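Local coordinates for protein alpha,alpha-trehalose-phosphate synthase (UDP-forming) (Burkholderia xenovorans, PDB 5V0T) that belongs to glycosyltransferase family 20 and has the two-domain GT-B fold, with uridine-5'-diphosphate and 6-O-phosphono-alpha-D-glucopyranose bound in this structure, at residues Thr93-Phe98 with Pro313-Met318; His99-Leu104 with Leu278-Gly283. One frame throughout, in Å; residues are numbered along the deposited sequence.

Contact 1. Residues Thr93-Phe98 with Pro313-Met318; sequences TLWPAF and PTRADM. With G6P (6-O-phosphono-alpha-D-glucopyranose), chain J.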
loop_
_atom_site.group_PDB
_atom_site.type_symbol
_atom_site.label_atom_id
_atom_site.label_comp_id
_atom_site.label_asym_id
_atom_site.label_seq_id
_atom_site.Cartn_x
_atom_site.Cartn_y
_atom_site.Cartn_z
ATOM N N THR A 93 -0.241 -11.511 12.400
ATOM C CA THR A 93 -0.575 -12.708 11.644
ATOM C C THR A 93 -0.800 -12.394 10.172
ATOM O O THR A 93 -0.068 -12.909 9.317
ATOM C CB THR A 93 -1.816 -13.397 12.230
ATOM O OG1 THR A 93 -1.550 -13.776 13.584
ATOM C CG2 THR A 93 -2.177 -14.634 11.405
ATOM N N LEU A 94 -1.801 -11.563 9.856
ATOM C CA LEU A 94 -2.223 -11.388 8.467
ATOM C C LEU A 94 -1.170 -10.651 7.655
ATOM O O LEU A 94 -0.822 -11.079 6.546
ATOM C CB LEU A 94 -3.559 -10.637 8.396
ATOM C CG LEU A 94 -4.777 -11.415 8.914
ATOM C CD1 LEU A 94 -6.093 -10.609 8.785
ATOM C CD2 LEU A 94 -4.877 -12.775 8.228
ATOM N N TRP A 95 -0.686 -9.511 8.165
ATOM C CA TRP A 95 0.283 -8.732 7.392
ATOM C C TRP A 95 1.514 -9.549 7.027
ATOM O O TRP A 95 1.852 -9.601 5.831
ATOM C CB TRP A 95 0.676 -7.452 8.139
ATOM C CG TRP A 95 1.688 -6.633 7.356
ATOM C CD1 TRP A 95 3.042 -6.725 7.431
ATOM C CD2 TRP A 95 1.404 -5.623 6.379
ATOM N NE1 TRP A 95 3.631 -5.834 6.553
ATOM C CE2 TRP A 95 2.644 -5.136 5.908
ATOM C CE3 TRP A 95 0.219 -5.059 5.876
ATOM C CZ2 TRP A 95 2.739 -4.120 4.942
ATOM C CZ3 TRP A 95 0.313 -4.038 4.919
ATOM C CH2 TRP A 95 1.564 -3.591 4.458
ATOM N N PRO A 96 2.208 -10.220 7.961
ATOM C CA PRO A 96 3.372 -11.016 7.533
ATOM C C PRO A 96 2.997 -12.167 6.616
ATOM O O PRO A 96 3.717 -12.427 5.644
ATOM C CB PRO A 96 3.989 -11.497 8.855
ATOM C CG PRO A 96 2.910 -11.337 9.874
ATOM C CD PRO A 96 2.073 -10.190 9.429
ATOM N N ALA A 97 1.869 -12.841 6.869
ATOM C CA ALA A 97 1.514 -14.019 6.074
ATOM C C ALA A 97 1.209 -13.638 4.632
ATOM O O ALA A 97 1.669 -14.301 3.693
ATOM C CB ALA A 97 0.315 -14.735 6.694
ATOM N N PHE A 98 0.432 -12.570 4.442
ATOM C CA PHE A 98 0.019 -12.135 3.114
ATOM C C PHE A 98 1.164 -11.476 2.353
ATOM O O PHE A 98 1.094 -11.364 1.125
ATOM C CB PHE A 98 -1.158 -11.151 3.207
ATOM C CG PHE A 98 -2.499 -11.796 3.478
ATOM C CD1 PHE A 98 -2.641 -12.796 4.441
ATOM C CD2 PHE A 98 -3.627 -11.370 2.797
ATOM C CE1 PHE A 98 -3.875 -13.377 4.696
ATOM C CE2 PHE A 98 -4.869 -11.942 3.046
ATOM C CZ PHE A 98 -4.995 -12.942 4.001
ATOM N N PRO A 313 8.435 6.122 10.599
ATOM C CA PRO A 313 7.998 5.094 11.545
ATOM C C PRO A 313 6.653 4.522 11.134
ATOM O O PRO A 313 5.785 5.228 10.612
ATOM C CB PRO A 313 7.880 5.857 12.873
ATOM C CG PRO A 313 8.689 7.126 12.666
ATOM C CD PRO A 313 8.557 7.453 11.230
ATOM N N THR A 314 6.489 3.233 11.393
ATOM C CA THR A 314 5.211 2.573 11.216
ATOM C C THR A 314 5.100 1.490 12.282
ATOM O O THR A 314 6.072 0.784 12.550
ATOM C CB THR A 314 5.100 1.993 9.799
ATOM O OG1 THR A 314 3.830 1.358 9.632
ATOM C CG2 THR A 314 6.209 0.978 9.528
ATOM N N ARG A 315 3.934 1.386 12.917
ATOM C CA ARG A 315 3.645 0.260 13.818
ATOM C C ARG A 315 4.781 0.039 14.830
ATOM O O ARG A 315 5.227 -1.083 15.086
ATOM C CB ARG A 315 3.358 -1.003 12.995
ATOM C CG ARG A 315 2.151 -0.832 12.060
ATOM C CD ARG A 315 2.021 -1.910 10.958
ATOM N NE ARG A 315 1.113 -1.467 9.896
ATOM C CZ ARG A 315 0.938 -2.100 8.738
ATOM N NH1 ARG A 315 1.587 -3.238 8.481
ATOM N NH2 ARG A 315 0.108 -1.594 7.829
ATOM N N ALA A 316 5.255 1.141 15.419
ATOM C CA ALA A 316 6.523 1.110 16.140
ATOM C C ALA A 316 6.446 0.378 17.471
ATOM O O ALA A 316 7.500 0.085 18.046
ATOM C CB ALA A 316 7.045 2.537 16.369
ATOM N N ASP A 317 5.248 0.074 17.974
ATOM C CA ASP A 317 5.119 -0.652 19.230
ATOM C C ASP A 317 5.167 -2.163 19.032
ATOM O O ASP A 317 4.834 -2.918 19.950
ATOM C CB ASP A 317 3.846 -0.226 19.971
ATOM C CG ASP A 317 2.582 -0.362 19.126
ATOM O OD1 ASP A 317 2.649 -0.907 18.016
ATOM O OD2 ASP A 317 1.510 0.092 19.577
ATOM N N MET A 318 5.601 -2.616 17.859
ATOM C CA MET A 318 5.710 -4.028 17.539
ATOM C C MET A 318 7.178 -4.404 17.409
ATOM O O MET A 318 7.937 -3.718 16.717
ATOM C CB MET A 318 4.956 -4.356 16.255
ATOM C CG MET A 318 3.456 -4.306 16.455
ATOM S SD MET A 318 2.646 -4.744 14.940
ATOM C CE MET A 318 2.783 -6.539 15.006
HETATM C C1 G6P J . -0.922 -0.303 4.108
HETATM C C2 G6P J . -2.214 -1.031 4.437
HETATM C C3 G6P J . -3.251 -0.053 4.996
HETATM C C4 G6P J . -2.649 0.683 6.195
HETATM C C5 G6P J . -1.340 1.357 5.779
HETATM C C6 G6P J . -0.743 2.139 6.950
HETATM O O1 G6P J . -1.227 0.655 3.102
HETATM O O2 G6P J . -2.705 -1.692 3.256
HETATM O O3 G6P J . -4.393 -0.817 5.418
HETATM O O4 G6P J . -3.565 1.697 6.658
HETATM O O5 G6P J . -0.423 0.372 5.275
HETATM O O6 G6P J . -0.571 1.272 8.083
HETATM P P G6P J . -1.280 1.641 9.481
HETATM O O1P G6P J . -0.523 2.820 10.039
HETATM O O2P G6P J . -1.175 0.377 10.288
HETATM O O3P G6P J . -2.701 2.003 9.113
#

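Contact 2. Residues His99-Leu104 with Leu278-Gly283; sequences HYRADL and LDYSKG. With UDP (uridine-5'-diphosphate), chain I; EDO (1,2-ethanediol), chain L.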
loop_
_atom_site.group_PDB
_atom_site.type_symbol
_atom_site.label_atom_id
_atom_site.label_comp_id
_atom_site.label_asym_id
_atom_site.label_seq_id
_atom_site.Cartn_x
_atom_site.Cartn_y
_atom_site.Cartn_z
ATOM N N HIS A 99 2.211 -11.034 3.053
ATOM C CA HIS A 99 3.425 -10.558 2.405
ATOM C C HIS A 99 4.514 -11.635 2.334
ATOM O O HIS A 99 5.705 -11.311 2.203
ATOM C CB HIS A 99 3.908 -9.293 3.113
ATOM C CG HIS A 99 3.008 -8.121 2.874
ATOM N ND1 HIS A 99 1.900 -7.860 3.656
ATOM C CD2 HIS A 99 3.017 -7.173 1.904
ATOM C CE1 HIS A 99 1.276 -6.791 3.191
ATOM N NE2 HIS A 99 1.945 -6.342 2.141
ATOM N N TYR A 100 4.121 -12.914 2.409
ATOM C CA TYR A 100 5.032 -14.044 2.189
ATOM C C TYR A 100 6.138 -14.077 3.243
ATOM O O TYR A 100 7.287 -14.411 2.958
ATOM C CB TYR A 100 5.617 -14.013 0.768
ATOM C CG TYR A 100 4.607 -14.326 -0.328
ATOM C CD1 TYR A 100 3.597 -13.429 -0.655
ATOM C CD2 TYR A 100 4.676 -15.517 -1.048
ATOM C CE1 TYR A 100 2.671 -13.710 -1.670
ATOM C CE2 TYR A 100 3.751 -15.813 -2.065
ATOM C CZ TYR A 100 2.755 -14.905 -2.367
ATOM O OH TYR A 100 1.843 -15.191 -3.362
ATOM N N ARG A 101 5.794 -13.696 4.473
ATOM C CA ARG A 101 6.744 -13.777 5.573
ATOM C C ARG A 101 6.214 -14.689 6.671
ATOM O O ARG A 101 6.001 -14.245 7.803
ATOM C CB ARG A 101 7.059 -12.387 6.138
ATOM C CG ARG A 101 7.897 -11.507 5.194
ATOM C CD ARG A 101 9.220 -12.195 4.781
ATOM N NE ARG A 101 10.104 -12.455 5.913
ATOM C CZ ARG A 101 10.956 -11.556 6.407
ATOM N NH1 ARG A 101 11.027 -10.331 5.887
ATOM N NH2 ARG A 101 11.735 -11.877 7.429
ATOM N N ALA A 102 6.022 -15.974 6.360
ATOM C CA ALA A 102 5.540 -16.890 7.389
ATOM C C ALA A 102 6.524 -16.999 8.540
ATOM O O ALA A 102 6.114 -17.290 9.667
ATOM C CB ALA A 102 5.253 -18.266 6.783
ATOM N N ASP A 103 7.804 -16.712 8.293
ATOM C CA ASP A 103 8.796 -16.727 9.364
ATOM C C ASP A 103 8.504 -15.683 10.436
ATOM O O ASP A 103 8.913 -15.855 11.587
ATOM C CB ASP A 103 10.188 -16.486 8.792
ATOM C CG ASP A 103 10.304 -15.135 8.092
ATOM O OD1 ASP A 103 9.598 -14.911 7.081
ATOM O OD2 ASP A 103 11.113 -14.303 8.552
ATOM N N LEU A 104 7.861 -14.576 10.072
ATOM C CA LEU A 104 7.517 -13.531 11.030
ATOM C C LEU A 104 6.106 -13.681 11.571
ATOM O O LEU A 104 5.759 -13.030 12.562
ATOM C CB LEU A 104 7.670 -12.148 10.387
ATOM C CG LEU A 104 9.067 -11.754 9.883
ATOM C CD1 LEU A 104 9.027 -10.390 9.170
ATOM C CD2 LEU A 104 10.110 -11.752 11.008
ATOM N N LEU A 278 8.862 2.182 7.169
ATOM C CA LEU A 278 9.957 1.263 7.496
ATOM C C LEU A 278 9.348 -0.080 7.918
ATOM O O LEU A 278 9.331 -0.484 9.085
ATOM C CB LEU A 278 10.896 1.852 8.548
ATOM C CG LEU A 278 12.369 1.407 8.420
ATOM C CD1 LEU A 278 13.291 2.140 9.402
ATOM C CD2 LEU A 278 12.515 -0.122 8.648
ATOM N N ASP A 279 8.856 -0.780 6.906
ATOM C CA ASP A 279 8.198 -2.067 7.022
ATOM C C ASP A 279 9.123 -3.147 6.458
ATOM O O ASP A 279 9.829 -2.911 5.473
ATOM C CB ASP A 279 6.867 -2.008 6.255
ATOM C CG ASP A 279 5.926 -3.137 6.611
ATOM O OD1 ASP A 279 6.304 -4.326 6.485
ATOM O OD2 ASP A 279 4.794 -2.825 7.039
ATOM N N TYR A 280 9.127 -4.340 7.071
ATOM C CA TYR A 280 9.939 -5.414 6.501
ATOM C C TYR A 280 9.460 -5.838 5.108
ATOM O O TYR A 280 10.224 -6.447 4.352
ATOM C CB TYR A 280 9.977 -6.624 7.451
ATOM C CG TYR A 280 8.636 -7.059 8.003
ATOM C CD1 TYR A 280 7.724 -7.745 7.217
ATOM C CD2 TYR A 280 8.283 -6.774 9.314
ATOM C CE1 TYR A 280 6.493 -8.162 7.736
ATOM C CE2 TYR A 280 7.064 -7.162 9.833
ATOM C CZ TYR A 280 6.179 -7.858 9.046
ATOM O OH TYR A 280 4.976 -8.246 9.593
ATOM N N SER A 281 8.227 -5.509 4.730
ATOM C CA SER A 281 7.766 -5.823 3.378
ATOM C C SER A 281 8.483 -5.016 2.298
ATOM O O SER A 281 8.416 -5.390 1.122
ATOM C CB SER A 281 6.260 -5.559 3.265
ATOM O OG SER A 281 6.032 -4.148 3.356
ATOM N N LYS A 282 9.158 -3.919 2.652
ATOM C CA LYS A 282 9.647 -2.964 1.655
ATOM C C LYS A 282 11.050 -3.284 1.129
ATOM O O LYS A 282 11.566 -2.552 0.272
ATOM C CB LYS A 282 9.604 -1.555 2.245
ATOM C CG LYS A 282 8.170 -1.134 2.655
ATOM C CD LYS A 282 7.298 -0.844 1.435
ATOM C CE LYS A 282 5.858 -0.420 1.852
ATOM N NZ LYS A 282 4.936 -0.227 0.669
ATOM N N GLY A 283 11.652 -4.376 1.583
ATOM C CA GLY A 283 12.958 -4.798 1.093
ATOM C C GLY A 283 14.055 -3.766 1.251
ATOM O O GLY A 283 14.926 -3.651 0.380
HETATM N N1 UDP I . 3.496 8.987 2.189
HETATM C C2 UDP I . 3.314 10.229 2.776
HETATM N N3 UDP I . 4.314 10.628 3.616
HETATM C C4 UDP I . 5.461 9.931 3.923
HETATM C C5 UDP I . 5.586 8.653 3.272
HETATM C C6 UDP I . 4.625 8.238 2.434
HETATM O O2 UDP I . 2.330 10.920 2.577
HETATM O O4 UDP I . 6.281 10.431 4.704
HETATM C "C1'" UDP I . 2.455 8.517 1.270
HETATM C "C2'" UDP I . 2.956 8.293 -0.156
HETATM O "O2'" UDP I . 2.921 9.515 -0.874
HETATM C "C3'" UDP I . 1.936 7.271 -0.664
HETATM C "C4'" UDP I . 1.646 6.436 0.589
HETATM O "O4'" UDP I . 2.003 7.261 1.719
HETATM O "O3'" UDP I . 0.729 7.875 -1.120
HETATM C "C5'" UDP I . 2.374 5.121 0.672
HETATM O "O5'" UDP I . 1.622 4.167 -0.103
HETATM P PA UDP I . 2.319 2.903 -0.753
HETATM O O1A UDP I . 3.600 3.289 -1.462
HETATM O O2A UDP I . 1.293 2.229 -1.587
HETATM O O3A UDP I . 2.745 1.986 0.461
HETATM P PB UDP I . 2.101 1.597 1.856
HETATM O O1B UDP I . 0.594 1.614 1.581
HETATM O O2B UDP I . 2.575 0.141 2.054
HETATM O O3B UDP I . 2.528 2.520 2.935
HETATM C C1 EDO L . 7.512 -17.274 1.568
HETATM O O1 EDO L . 8.620 -18.028 1.049
HETATM C C2 EDO L . 6.666 -18.127 2.522
HETATM O O2 EDO L . 6.005 -17.309 3.506
HETATM O O HOH W 1 9.374 -8.974 4.021
#

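Contact 1. Residues Thr93-Phe98 with Pro313-Met318
Arg315 points one edge of its guanidinium into the face of the Trp95 indole, and this cation-pi contact carries the meeting of the two segments. Arg315 NH1 lies over the ring system, 3.2 Å from Trp95 CD2, while Arg315 CZ is 4.2 Å from the centroid of the six-membered ring. With the two planes 85° apart, the guanidinium stands on the indole instead of stacking flat, which leaves its other edge for the ligand. There Arg315 NE gives a hydrogen bond of 3.0 Å to O2P of the bound 6-O-phosphono-alpha-D-glucopyranose, and Arg315 NH2 one of 3.0 Å to O6 of the same ligand. Arginine suits the place because its charge can serve a phosphate and a pi face at once, and its chain, extended from CG to NE, spans the gap between backbones. Trp95 swings its ring off the helix with CG anti to the backbone N (chi1 180°). Tryptophan suits its place because the wide indole offers Arg315 a pi face while NE1 donates to Asp279, which probably helps to fix the ring. Trp95 sits near the C-terminal end of helix 79-98; Arg315 begins a type I turn in the loop between strand 305-310 and helix 319-339, whose N-cap is Met318.

Contact 2. Residues His99-Leu104 with Leu278-Gly283
The CD1 methyl of Leu104 sits squarely over the Tyr280 ring, 3.4 Å from its centroid and 7° off the normal, a tight CH-pi contact. The same methyl also covers a face of the Arg101 guanidinium, so one leucine methyl lies against both the ring and the guanidinium. A second touch is His99 CD2 against Ser281 CB at 3.9 Å. Polar contact between the segments runs through a water, which accepts from Arg101 NH1 at 2.8 Å and donates to Tyr280 O at 2.7 Å. Behind this first shell, Asp103 holds the guanidinium side-on in a salt bridge with two hydrogen bonds: Arg101 NE reaches Asp103 OD1 at 2.8 Å and Arg101 NH2 reaches Asp103 OD2 at 2.7 Å. Aspartate suits the place because its two oxygens match NE and NH2. Bends at chi2 and chi3 (-56° and -62°) fold the arginine back to meet this carboxylate. On the other segment, an Asx turn, Ser281 N to Asp279 OD1 at 2.9 Å, shapes the loop. Lys282 NZ is hydrogen-bonded to UDP O2B, 2.8 Å, with Asp376 as salt-bridge partner. Helix 79-98 ends in a Schellman motif, with Tyr100 at positive phi; the partner loop leaves strand 270-275 and enters helix 284-297 at Gly283.

The centres of contacts 1 and 2 lie about 8 Å apart, and the segments come along the chain as 93-98, 99-104, 278-283 and 313-318, so contact 2 falls within the span of contact 1. Their first segments run on directly from helix 79-98 into the loop that follows it. The second segments leave strands 270-275 and 305-310, neighbours in the six-stranded parallel sheet. The loops also pack together, with Thr314 CG2 3.5 Å from Leu278 O, and Trp95 CD1 lies 3.3 Å from Tyr280 OH. Both contacts therefore join the two halves of the GT-B fold: Arg315 of contact 1 binds 6-O-phosphono-alpha-D-glucopyranose, and the loop of contact 2 carries Lys282, which binds UDP.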